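Local coordinates for thioesterase PA1618 (Pseudomonas aeruginosa, PDB 4QD8) that hydrolyses thioesters as a hotdog-fold enzyme of the PaaI family, binds the coenzyme A derivative phenacyl-CoA, and may act on 1,4-dihydroxy-2-naphthoyl-CoA, at the interface of chains A and B. Coordinates in Å, arbitrary orientation; residue numbers count along the deposited sequence, not the author numbering. Chains: chain A/B, Thioesterase PA1618.

The interface of chains A and B. Residues chain A 21, 24-25, 46-47, 58, 61; chain B 21, 24-25, 61.
A:Leu24 and B:Leu24, on the short helices 21-25 of two hotdog-fold subunits, meet tip to tip across a two-fold axis; the long helices 56-72 join the same patch through A:Val61 and B:Val61. The PaaI-family fold makes a functional oligomer likely, and the deposited assembly holds four copies, but the structure alone does not show which pairing forms in solution. At the leucine pair, CG of A:Leu24 lies 3.8 Å from CD2 of B:Leu24. Each Leu24 has CG anti to its backbone N (chi1 -168°), which carries the isobutyl group across to the partner helix. There the CD2 methyl of A:Leu24 also meets CD2 of B:Leu25 at 3.8 Å, the two side chains crossing obliquely, and the twin contact exchanges the chains. A:Ile21 runs at about a right angle to B:Leu25, its terminal CD1 4.0 Å from CD2 of the leucine and equally near CD1, so the ethyl tip bears on both branches of the isobutyl fork. Leu25 takes a different first torsion, with CG anti to its carbonyl carbon (chi1 -56°), and can present that fork to both Ile21 and Leu24 of the partner. One flank is built from a loop: the CB and CG of A:Arg46 run parallel to the B:Leu24 side chain, CB 3.8 Å from its CD2. The main-chain carbonyl O of the same arginine packs against CB and CG1 of B:Ile21. The patch hides some 248 Å² of protein surface; no polar pair, N or O, approaches hydrogen-bonding distance between the chains, which together with the methyl-methyl contacts points to apolar cohesion. On the helix 56-72 side, the CB methyl of A:Ala58 touches CD1 of B:Ile21 at 4.0 Å, and the CG2 methyls of A:Val61 and B:Val61 meet at 3.6 Å.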
loop_
_atom_site.group_PDB
_atom_site.type_symbol
_atom_site.label_atom_id
_atom_site.label_comp_id
_atom_site.label_asym_id
_atom_site.label_seq_id
_atom_site.Cartn_x
_atom_site.Cartn_y
_atom_site.Cartn_z
ATOM N N ILE A 21 9.449 -2.848 -21.855
ATOM C CA ILE A 21 10.454 -2.797 -20.790
ATOM C C ILE A 21 10.908 -4.184 -20.335
ATOM O O ILE A 21 12.073 -4.378 -19.941
ATOM C CB ILE A 21 9.954 -1.941 -19.595
ATOM C CG1 ILE A 21 11.095 -1.660 -18.598
ATOM C CG2 ILE A 21 8.750 -2.592 -18.927
ATOM C CD1 ILE A 21 10.716 -0.650 -17.530
ATOM N N LEU A 24 13.739 -5.223 -22.390
ATOM C CA LEU A 24 14.867 -4.374 -22.038
ATOM C C LEU A 24 15.566 -4.850 -20.759
ATOM O O LEU A 24 16.795 -4.863 -20.683
ATOM C CB LEU A 24 14.404 -2.917 -21.892
ATOM C CG LEU A 24 15.510 -1.862 -21.811
ATOM C CD1 LEU A 24 16.303 -1.863 -23.101
ATOM C CD2 LEU A 24 14.951 -0.477 -21.557
ATOM N N LEU A 25 14.790 -5.266 -19.761
ATOM C CA LEU A 25 15.370 -5.662 -18.473
ATOM C C LEU A 25 15.714 -7.143 -18.361
ATOM O O LEU A 25 16.212 -7.579 -17.332
ATOM C CB LEU A 25 14.443 -5.263 -17.322
ATOM C CG LEU A 25 14.050 -3.787 -17.241
ATOM C CD1 LEU A 25 13.206 -3.573 -15.987
ATOM C CD2 LEU A 25 15.294 -2.900 -17.234
ATOM N N ARG A 46 21.425 -3.169 -15.763
ATOM C CA ARG A 46 20.128 -2.816 -16.333
ATOM C C ARG A 46 19.092 -2.538 -15.245
ATOM O O ARG A 46 18.136 -1.798 -15.468
ATOM C CB ARG A 46 19.621 -3.935 -17.241
ATOM C CG ARG A 46 20.390 -4.094 -18.540
ATOM C CD ARG A 46 20.015 -5.396 -19.223
ATOM N NE ARG A 46 20.568 -6.559 -18.525
ATOM C CZ ARG A 46 20.376 -7.823 -18.887
ATOM N NH1 ARG A 46 19.621 -8.111 -19.940
ATOM N NH2 ARG A 46 20.932 -8.809 -18.193
ATOM N N THR A 47 19.283 -3.147 -14.078
ATOM C CA THR A 47 18.263 -3.147 -13.027
ATOM C C THR A 47 18.802 -2.590 -11.708
ATOM O O THR A 47 18.063 -2.461 -10.734
ATOM C CB THR A 47 17.701 -4.568 -12.782
ATOM O OG1 THR A 47 18.784 -5.455 -12.498
ATOM C CG2 THR A 47 16.931 -5.098 -14.014
ATOM N N ALA A 58 12.632 -1.713 -9.960
ATOM C CA ALA A 58 12.833 -2.840 -10.871
ATOM C C ALA A 58 12.142 -4.095 -10.327
ATOM O O ALA A 58 11.572 -4.884 -11.098
ATOM C CB ALA A 58 14.329 -3.082 -11.113
ATOM N N VAL A 61 8.658 -3.599 -11.376
ATOM C CA VAL A 61 8.457 -3.913 -12.801
ATOM C C VAL A 61 8.286 -5.424 -12.985
ATOM O O VAL A 61 7.375 -5.880 -13.687
ATOM C CB VAL A 61 9.634 -3.446 -13.693
ATOM C CG1 VAL A 61 9.405 -3.900 -15.150
ATOM C CG2 VAL A 61 9.784 -1.937 -13.646
ATOM N N ILE B 21 19.531 1.561 -13.827
ATOM C CA ILE B 21 18.280 1.520 -14.590
ATOM C C ILE B 21 17.791 2.910 -15.001
ATOM O O ILE B 21 17.172 3.078 -16.069
ATOM C CB ILE B 21 17.184 0.736 -13.820
ATOM C CG1 ILE B 21 15.964 0.458 -14.719
ATOM C CG2 ILE B 21 16.802 1.457 -12.534
ATOM C CD1 ILE B 21 14.963 -0.491 -14.087
ATOM N N LEU B 24 19.255 3.758 -18.235
ATOM C CA LEU B 24 18.649 2.885 -19.229
ATOM C C LEU B 24 17.270 3.391 -19.672
ATOM O O LEU B 24 16.944 3.364 -20.858
ATOM C CB LEU B 24 18.550 1.453 -18.683
ATOM C CG LEU B 24 18.205 0.364 -19.702
ATOM C CD1 LEU B 24 19.304 0.281 -20.741
ATOM C CD2 LEU B 24 18.023 -0.988 -19.043
ATOM N N LEU B 25 16.468 3.877 -18.727
ATOM C CA LEU B 25 15.104 4.308 -19.049
ATOM C C LEU B 25 14.976 5.780 -19.427
ATOM O O LEU B 25 13.882 6.242 -19.722
ATOM C CB LEU B 25 14.155 3.992 -17.890
ATOM C CG LEU B 25 14.105 2.537 -17.424
ATOM C CD1 LEU B 25 13.044 2.407 -16.334
ATOM C CD2 LEU B 25 13.810 1.607 -18.602
ATOM N N VAL B 61 9.471 2.794 -10.946
ATOM C CA VAL B 61 10.917 3.052 -11.054
ATOM C C VAL B 61 11.186 4.559 -10.990
ATOM O O VAL B 61 12.076 5.016 -10.263
ATOM C CB VAL B 61 11.531 2.505 -12.367
ATOM C CG1 VAL B 61 13.019 2.904 -12.460
ATOM C CG2 VAL B 61 11.401 0.996 -12.439
#